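Local coordinates for heme-binding protein A (Haemophilus parasuis 29755, PDB 3TPA) that probably binds glutathione as a periplasmic solute-binding protein of the GbpA family, at residues R289-V302 with F472-S484. The protein carries 1 engineered substitution. Numbering follows the deposited sequence.
Sequences RQALHHATDKKAIV and FQQNSPIIPFAHS. Unlike the reference sequence in segment 289-302: Gln290 (reference Arg).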
ATOM      1  N   ARG A 289      22.847 -10.551 -16.703  1.00 14.49           N
ATOM      2  CA  ARG A 289      21.559 -10.298 -16.080  1.00 14.47           C
ATOM      3  C   ARG A 289      20.427 -10.516 -17.085  1.00 17.27           C
ATOM      4  O   ARG A 289      19.431 -11.150 -16.768  1.00 16.95           O
ATOM      5  CB  ARG A 289      21.505  -8.904 -15.463  1.00 17.60           C
ATOM      6  CG  ARG A 289      22.545  -8.692 -14.354  1.00 16.22           C
ATOM      7  CD  ARG A 289      22.201  -7.511 -13.468  1.00 13.06           C
ATOM      8  NE  ARG A 289      22.080  -6.236 -14.185  1.00 11.00           N
ATOM      9  CZ  ARG A 289      23.065  -5.355 -14.311  1.00 21.41           C
ATOM     10  NH1 ARG A 289      24.258  -5.624 -13.799  1.00 20.01           N
ATOM     11  NH2 ARG A 289      22.866  -4.213 -14.970  1.00 14.92           N
ATOM     12  N   GLN A 290      20.602 -10.024 -18.306  1.00 13.10           N
ATOM     13  CA  GLN A 290      19.618 -10.250 -19.365  1.00 10.07           C
ATOM     14  C   GLN A 290      19.416 -11.742 -19.627  1.00 19.66           C
ATOM     15  O   GLN A 290      18.285 -12.193 -19.830  1.00 19.58           O
ATOM     16  CB  GLN A 290      20.038  -9.530 -20.650  1.00 12.64           C
ATOM     17  CG  GLN A 290      20.072  -8.015 -20.498  1.00 20.11           C
ATOM     18  CD  GLN A 290      20.684  -7.321 -21.700  1.00 26.07           C
ATOM     19  OE1 GLN A 290      21.506  -7.903 -22.411  1.00 23.58           O
ATOM     20  NE2 GLN A 290      20.282  -6.073 -21.937  1.00 18.66           N
ATOM     21  N   ALA A 291      20.509 -12.508 -19.592  1.00 22.77           N
ATOM     22  CA  ALA A 291      20.433 -13.963 -19.740  1.00 20.85           C
ATOM     23  C   ALA A 291      19.573 -14.633 -18.650  1.00 18.07           C
ATOM     24  O   ALA A 291      18.696 -15.463 -18.944  1.00 18.63           O
ATOM     25  CB  ALA A 291      21.848 -14.579 -19.772  1.00 18.46           C
ATOM     26  N   LEU A 292      19.833 -14.291 -17.394  1.00 18.38           N
ATOM     27  CA  LEU A 292      19.056 -14.836 -16.275  1.00 18.61           C
ATOM     28  C   LEU A 292      17.592 -14.470 -16.398  1.00 18.41           C
ATOM     29  O   LEU A 292      16.716 -15.214 -15.965  1.00 17.43           O
ATOM     30  CB  LEU A 292      19.604 -14.306 -14.956  1.00 17.16           C
ATOM     31  CG  LEU A 292      21.036 -14.756 -14.716  1.00 15.21           C
ATOM     32  CD1 LEU A 292      21.564 -14.201 -13.421  1.00 11.21           C
ATOM     33  CD2 LEU A 292      21.124 -16.301 -14.751  1.00 14.32           C
ATOM     34  N   HIS A 293      17.341 -13.305 -16.991  1.00 17.15           N
ATOM     35  CA  HIS A 293      15.978 -12.793 -17.215  1.00 12.94           C
ATOM     36  C   HIS A 293      15.298 -13.666 -18.277  1.00 13.78           C
ATOM     37  O   HIS A 293      14.175 -14.123 -18.089  1.00 19.43           O
ATOM     38  CB  HIS A 293      16.041 -11.311 -17.629  1.00 12.68           C
ATOM     39  CG  HIS A 293      14.759 -10.567 -17.438  1.00 15.39           C
ATOM     40  ND1 HIS A 293      14.718  -9.234 -17.040  1.00 11.86           N
ATOM     41  CD2 HIS A 293      13.472 -10.957 -17.576  1.00 10.42           C
ATOM     42  CE1 HIS A 293      13.461  -8.852 -16.951  1.00 13.18           C
ATOM     43  NE2 HIS A 293      12.678  -9.879 -17.274  1.00 12.63           N
ATOM     44  N   HIS A 294      16.000 -13.929 -19.377  1.00 15.20           N
ATOM     45  CA  HIS A 294      15.492 -14.845 -20.403  1.00 17.91           C
ATOM     46  C   HIS A 294      15.241 -16.244 -19.863  1.00 17.02           C
ATOM     47  O   HIS A 294      14.412 -16.962 -20.395  1.00 22.62           O
ATOM     48  CB  HIS A 294      16.451 -14.952 -21.606  1.00 15.59           C
ATOM     49  CG  HIS A 294      16.313 -13.841 -22.596  1.00 14.62           C
ATOM     50  ND1 HIS A 294      15.188 -13.675 -23.375  1.00 18.63           N
ATOM     51  CD2 HIS A 294      17.159 -12.845 -22.940  1.00 19.26           C
ATOM     52  CE1 HIS A 294      15.341 -12.616 -24.149  1.00 18.45           C
ATOM     53  NE2 HIS A 294      16.533 -12.102 -23.915  1.00 22.85           N
ATOM     54  N   ALA A 295      15.972 -16.634 -18.821  1.00 15.24           N
ATOM     55  CA  ALA A 295      15.835 -17.969 -18.250  1.00 18.47           C
ATOM     56  C   ALA A 295      14.944 -17.981 -17.013  1.00 18.61           C
ATOM     57  O   ALA A 295      15.053 -18.869 -16.182  1.00 17.10           O
ATOM     58  CB  ALA A 295      17.199 -18.555 -17.922  1.00 14.59           C
ATOM     59  N   THR A 296      14.086 -16.972 -16.892  1.00 16.36           N
ATOM     60  CA  THR A 296      13.117 -16.891 -15.802  1.00 12.99           C
ATOM     61  C   THR A 296      11.740 -17.138 -16.414  1.00 18.11           C
ATOM     62  O   THR A 296      11.233 -16.325 -17.187  1.00 14.50           O
ATOM     63  CB  THR A 296      13.171 -15.517 -15.052  1.00 11.75           C
ATOM     64  OG1 THR A 296      14.484 -15.305 -14.525  1.00 15.72           O
ATOM     65  CG2 THR A 296      12.179 -15.476 -13.881  1.00 13.04           C
ATOM     66  N   ASP A 297      11.162 -18.295 -16.090  1.00 16.22           N
ATOM     67  CA  ASP A 297       9.860 -18.702 -16.616  1.00 15.13           C
ATOM     68  C   ASP A 297       8.782 -18.065 -15.749  1.00 18.65           C
ATOM     69  O   ASP A 297       8.340 -18.663 -14.776  1.00 13.23           O
ATOM     70  CB  ASP A 297       9.730 -20.230 -16.549  1.00 15.26           C
ATOM     71  CG  ASP A 297       8.606 -20.768 -17.427  1.00 22.91           C
ATOM     72  OD1 ASP A 297       7.672 -20.009 -17.742  1.00 19.25           O
ATOM     73  OD2 ASP A 297       8.648 -21.965 -17.791  1.00 26.04           O
ATOM     74  N   LYS A 298       8.378 -16.841 -16.086  1.00 17.77           N
ATOM     75  CA  LYS A 298       7.453 -16.092 -15.238  1.00 13.08           C
ATOM     76  C   LYS A 298       6.060 -16.732 -15.200  1.00 13.93           C
ATOM     77  O   LYS A 298       5.433 -16.787 -14.149  1.00 15.09           O
ATOM     78  CB  LYS A 298       7.354 -14.629 -15.686  1.00 13.65           C
ATOM     79  CG  LYS A 298       8.707 -13.874 -15.716  1.00 10.55           C
ATOM     80  CD  LYS A 298       8.557 -12.424 -16.193  1.00 16.30           C
ATOM     81  CE  LYS A 298       9.924 -11.766 -16.428  1.00 14.43           C
ATOM     82  NZ  LYS A 298       9.799 -10.299 -16.703  1.00 23.08           N
ATOM     83  N   LYS A 299       5.570 -17.190 -16.348  1.00 15.50           N
ATOM     84  CA  LYS A 299       4.254 -17.833 -16.396  1.00 20.00           C
ATOM     85  C   LYS A 299       4.213 -19.087 -15.512  1.00 16.81           C
ATOM     86  O   LYS A 299       3.251 -19.293 -14.783  1.00 15.79           O
ATOM     87  CB  LYS A 299       3.872 -18.206 -17.828  1.00 26.38           C
ATOM     88  CG  LYS A 299       2.471 -18.825 -17.970  1.00 38.23           C
ATOM     89  CD  LYS A 299       2.295 -19.492 -19.339  1.00 47.85           C
ATOM     90  CE  LYS A 299       0.865 -19.980 -19.562  1.00 54.75           C
ATOM     91  NZ  LYS A 299       0.430 -21.028 -18.595  1.00 57.97           N
ATOM     92  N   ALA A 300       5.259 -19.911 -15.585  1.00 12.95           N
ATOM     93  CA  ALA A 300       5.375 -21.088 -14.710  1.00 22.51           C
ATOM     94  C   ALA A 300       5.339 -20.687 -13.232  1.00 23.24           C
ATOM     95  O   ALA A 300       4.652 -21.296 -12.439  1.00 18.83           O
ATOM     96  CB  ALA A 300       6.673 -21.865 -15.003  1.00 19.97           C
ATOM     97  N   ILE A 301       6.101 -19.659 -12.874  1.00 17.16           N
ATOM     98  CA  ILE A 301       6.158 -19.199 -11.485  1.00 14.80           C
ATOM     99  C   ILE A 301       4.792 -18.752 -10.990  1.00 19.34           C
ATOM    100  O   ILE A 301       4.307 -19.212  -9.962  1.00 19.95           O
ATOM    101  CB  ILE A 301       7.168 -18.041 -11.321  1.00 12.69           C
ATOM    102  CG1 ILE A 301       8.570 -18.553 -11.628  1.00 16.64           C
ATOM    103  CG2 ILE A 301       7.113 -17.449  -9.912  1.00 10.85           C
ATOM    104  CD1 ILE A 301       9.628 -17.469 -11.673  1.00 21.47           C
ATOM    105  N   VAL A 302       4.167 -17.858 -11.737  1.00 16.55           N
ATOM    106  CA  VAL A 302       2.869 -17.336 -11.345  1.00 19.07           C
ATOM    107  C   VAL A 302       1.865 -18.465 -11.257  1.00 20.55           C
ATOM    108  O   VAL A 302       1.105 -18.546 -10.305  1.00 22.47           O
ATOM    109  CB  VAL A 302       2.363 -16.278 -12.350  1.00 20.73           C
ATOM    110  CG1 VAL A 302       0.922 -15.904 -12.048  1.00 25.70           C
ATOM    111  CG2 VAL A 302       3.260 -15.049 -12.313  1.00 15.86           C
ATOM    112  N   PHE A 472      15.836   1.406 -16.895  1.00 11.54           N
ATOM    113  CA  PHE A 472      15.843   0.275 -15.954  1.00 12.96           C
ATOM    114  C   PHE A 472      15.722  -1.078 -16.679  1.00 14.62           C
ATOM    115  O   PHE A 472      16.487  -2.004 -16.422  1.00 17.68           O
ATOM    116  CB  PHE A 472      14.713   0.404 -14.927  1.00  9.51           C
ATOM    117  CG  PHE A 472      14.197  -0.923 -14.443  1.00 12.91           C
ATOM    118  CD1 PHE A 472      14.909  -1.664 -13.503  1.00  9.96           C
ATOM    119  CD2 PHE A 472      13.013  -1.454 -14.959  1.00 10.00           C
ATOM    120  CE1 PHE A 472      14.420  -2.913 -13.062  1.00 11.39           C
ATOM    121  CE2 PHE A 472      12.539  -2.690 -14.543  1.00  8.28           C
ATOM    122  CZ  PHE A 472      13.240  -3.419 -13.591  1.00 11.12           C
ATOM    123  N   GLN A 473      14.765  -1.194 -17.591  1.00 14.87           N
ATOM    124  CA  GLN A 473      14.540  -2.475 -18.283  1.00 13.44           C
ATOM    125  C   GLN A 473      15.746  -2.913 -19.117  1.00 18.80           C
ATOM    126  O   GLN A 473      16.125  -4.074 -19.092  1.00 19.92           O
ATOM    127  CB  GLN A 473      13.270  -2.423 -19.146  1.00 12.99           C
ATOM    128  CG  GLN A 473      12.827  -3.793 -19.725  1.00 14.86           C
ATOM    129  CD  GLN A 473      12.264  -4.763 -18.668  1.00 20.64           C
ATOM    130  OE1 GLN A 473      12.480  -4.596 -17.473  1.00 22.28           O
ATOM    131  NE2 GLN A 473      11.532  -5.772 -19.122  1.00 15.27           N
ATOM    132  N   GLN A 474      16.356  -1.963 -19.831  1.00 17.32           N
ATOM    133  CA  GLN A 474      17.550  -2.212 -20.636  0.57 15.07           C
ATOM    134  C   GLN A 474      18.680  -2.831 -19.814  1.00 18.01           C
ATOM    135  O   GLN A 474      19.479  -3.610 -20.318  1.00 20.77           O
ATOM    136  CB  GLN A 474      18.030  -0.894 -21.275  0.57 13.58           C
ATOM    137  CG  GLN A 474      17.157  -0.419 -22.434  0.57 17.55           C
ATOM    138  CD  GLN A 474      17.436   1.016 -22.875  0.57 23.72           C
ATOM    139  OE1 GLN A 474      17.971   1.832 -22.118  0.57 21.19           O
ATOM    140  NE2 GLN A 474      17.052   1.331 -24.107  0.57 22.84           N
ATOM    141  N   ASN A 475      18.748  -2.461 -18.542  1.00 12.91           N
ATOM    142  CA  ASN A 475      19.823  -2.890 -17.656  1.00  9.72           C
ATOM    143  C   ASN A 475      19.468  -4.071 -16.763  1.00 14.84           C
ATOM    144  O   ASN A 475      20.346  -4.668 -16.148  1.00 15.59           O
ATOM    145  CB  ASN A 475      20.297  -1.705 -16.812  1.00  9.65           C
ATOM    146  CG  ASN A 475      21.058  -0.716 -17.629  1.00 22.55           C
ATOM    147  OD1 ASN A 475      22.209  -0.950 -17.961  1.00 17.94           O
ATOM    148  ND2 ASN A 475      20.407   0.367 -18.013  1.00 15.64           N
ATOM    149  N   SER A 476      18.178  -4.402 -16.700  1.00 13.39           N
ATOM    150  CA  SER A 476      17.703  -5.598 -15.985  1.00 11.97           C
ATOM    151  C   SER A 476      18.344  -5.853 -14.604  1.00 13.51           C
ATOM    152  O   SER A 476      18.811  -6.962 -14.339  1.00 14.11           O
ATOM    153  CB  SER A 476      17.872  -6.847 -16.867  1.00 11.48           C
ATOM    154  OG  SER A 476      17.196  -7.975 -16.310  1.00 14.46           O
ATOM    155  N   PRO A 477      18.353  -4.841 -13.711  1.00 15.68           N
ATOM    156  CA  PRO A 477      18.984  -5.082 -12.396  1.00 14.35           C
ATOM    157  C   PRO A 477      18.193  -6.015 -11.461  1.00 11.74           C
ATOM    158  O   PRO A 477      18.764  -6.638 -10.552  1.00 11.73           O
ATOM    159  CB  PRO A 477      19.078  -3.675 -11.789  1.00 12.66           C
ATOM    160  CG  PRO A 477      18.041  -2.885 -12.468  1.00 18.51           C
ATOM    161  CD  PRO A 477      17.940  -3.433 -13.873  1.00 14.84           C
ATOM    162  N   ILE A 478      16.880  -6.058 -11.649  1.00 11.96           N
ATOM    163  CA  ILE A 478      16.040  -7.063 -11.013  1.00 11.67           C
ATOM    164  C   ILE A 478      15.181  -7.637 -12.118  1.00 17.27           C
ATOM    165  O   ILE A 478      15.056  -7.039 -13.185  1.00 16.68           O
ATOM    166  CB  ILE A 478      15.120  -6.506  -9.902  1.00 12.36           C
ATOM    167  CG1 ILE A 478      14.048  -5.565 -10.469  1.00 11.96           C
ATOM    168  CG2 ILE A 478      15.941  -5.802  -8.774  1.00 12.40           C
ATOM    169  CD1 ILE A 478      13.058  -5.093  -9.396  1.00  9.93           C
ATOM    170  N   ILE A 479      14.605  -8.805 -11.867  1.00 13.83           N
ATOM    171  CA  ILE A 479      13.725  -9.453 -12.825  1.00 13.23           C
ATOM    172  C   ILE A 479      12.322  -9.459 -12.238  1.00 15.21           C
ATOM    173  O   ILE A 479      11.998 -10.308 -11.415  1.00 17.97           O
ATOM    174  CB  ILE A 479      14.185 -10.901 -13.071  1.00 14.86           C
ATOM    175  CG1 ILE A 479      15.627 -10.933 -13.594  1.00 16.65           C
ATOM    176  CG2 ILE A 479      13.249 -11.623 -14.038  1.00 19.31           C
ATOM    177  CD1 ILE A 479      16.317 -12.274 -13.458  1.00 16.46           C
ATOM    178  N   PRO A 480      11.479  -8.501 -12.648  1.00 16.23           N
ATOM    179  CA  PRO A 480      10.086  -8.525 -12.188  1.00 15.30           C
ATOM    180  C   PRO A 480       9.397  -9.776 -12.696  1.00 19.04           C
ATOM    181  O   PRO A 480       9.618 -10.145 -13.845  1.00 17.36           O
ATOM    182  CB  PRO A 480       9.478  -7.296 -12.876  1.00 14.89           C
ATOM    183  CG  PRO A 480      10.681  -6.360 -13.091  1.00 10.14           C
ATOM    184  CD  PRO A 480      11.746  -7.338 -13.517  1.00 15.91           C
ATOM    185  N   PHE A 481       8.591 -10.431 -11.867  1.00 15.43           N
ATOM    186  CA  PHE A 481       7.785 -11.542 -12.374  1.00 13.36           C
ATOM    187  C   PHE A 481       6.285 -11.553 -12.023  1.00 17.39           C
ATOM    188  O   PHE A 481       5.502 -12.158 -12.745  1.00 16.95           O
ATOM    189  CB  PHE A 481       8.436 -12.903 -12.057  1.00 15.19           C
ATOM    190  CG  PHE A 481       8.558 -13.210 -10.578  1.00 13.22           C
ATOM    191  CD1 PHE A 481       7.470 -13.701  -9.864  1.00  9.97           C
ATOM    192  CD2 PHE A 481       9.779 -13.045  -9.916  1.00 16.23           C
ATOM    193  CE1 PHE A 481       7.577 -13.999  -8.505  1.00 12.90           C
ATOM    194  CE2 PHE A 481       9.906 -13.347  -8.553  1.00 16.95           C
ATOM    195  CZ  PHE A 481       8.791 -13.819  -7.845  1.00 14.56           C
ATOM    196  N   ALA A 482       5.870 -10.903 -10.937  1.00  9.24           N
ATOM    197  CA  ALA A 482       4.453 -10.965 -10.574  1.00  8.07           C
ATOM    198  C   ALA A 482       3.941  -9.762  -9.808  1.00 14.27           C
ATOM    199  O   ALA A 482       4.687  -9.092  -9.072  1.00 15.91           O
ATOM    200  CB  ALA A 482       4.168 -12.225  -9.770  1.00 14.83           C
ATOM    201  N   HIS A 483       2.661  -9.492 -10.003  1.00  8.00           N
ATOM    202  CA  HIS A 483       1.896  -8.694  -9.070  1.00 13.04           C
ATOM    203  C   HIS A 483       0.878  -9.638  -8.435  1.00 16.86           C
ATOM    204  O   HIS A 483       0.366 -10.540  -9.095  1.00 16.35           O
ATOM    205  CB  HIS A 483       1.138  -7.581  -9.793  1.00 11.45           C
ATOM    206  CG  HIS A 483       1.981  -6.791 -10.751  1.00  9.43           C
ATOM    207  ND1 HIS A 483       2.992  -5.964 -10.331  1.00 13.54           N
ATOM    208  CD2 HIS A 483       1.948  -6.708 -12.098  1.00 11.81           C
ATOM    209  CE1 HIS A 483       3.551  -5.385 -11.386  1.00 19.44           C
ATOM    210  NE2 HIS A 483       2.934  -5.816 -12.467  1.00 16.54           N
ATOM    211  N   SER A 484       0.581  -9.455  -7.156  1.00 13.66           N
ATOM    212  CA  SER A 484      -0.436 -10.320  -6.556  1.00 15.10           C
ATOM    213  C   SER A 484      -1.802  -9.783  -6.961  1.00 19.27           C
ATOM    214  O   SER A 484      -1.919  -8.634  -7.409  1.00 17.81           O
ATOM    215  CB  SER A 484      -0.302 -10.351  -5.035  1.00 18.91           C
ATOM    216  OG  SER A 484      -0.819  -9.151  -4.473  1.00 22.11           O
TER
HETATM  217  O   HOH W   1      24.421  -1.905 -15.542  1.00 31.82           O
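His293 meets Ser476 and Ile479: ND1 and Ser476 OG share a nearly straight 2.9 Å hydrogen bond at the ring edge, while Ile479 CG2 sits over the ring centre in a CH-pi contact, 3.7 Å from the centroid. With CG anti to the backbone N (chi1 -160°), the imidazole is carried between Ser476 OG and Lys298 NZ. Its far nitrogen, NE2, accepts from Lys298 NZ (3.0 Å), so both ring nitrogens are engaged and the ring's rotation is fixed. The Lys298 chain, extended beyond CG, runs past Phe481 CB, and NZ also donates a 2.9 Å hydrogen bond to Pro480 O, nearly in line with the carbonyl. Arg289 grips Asn475 O side-on with NE (3.1 Å) and NH2 (2.8 Å), the oxygen near the guanidinium plane; NH1 is held by Leu283 O. Here helix 458-475 ends and Ser476, with positive phi, turns the chain into strand 478-491. Farther along, Ile301 CG2 packs against Phe481 CE1 (3.8 Å) and Val302 CG2 against Ala482 CB. Helical segments 289-294 and 298-302 run in the same general direction as strand 478-484, at 19° and 34°; strand 261-276 pairs antiparallel with strand 478-491, which has a classic beta bulge where Phe481 and Ala482 face Ala272, and helix 368-381 covers Ile301 and Phe481.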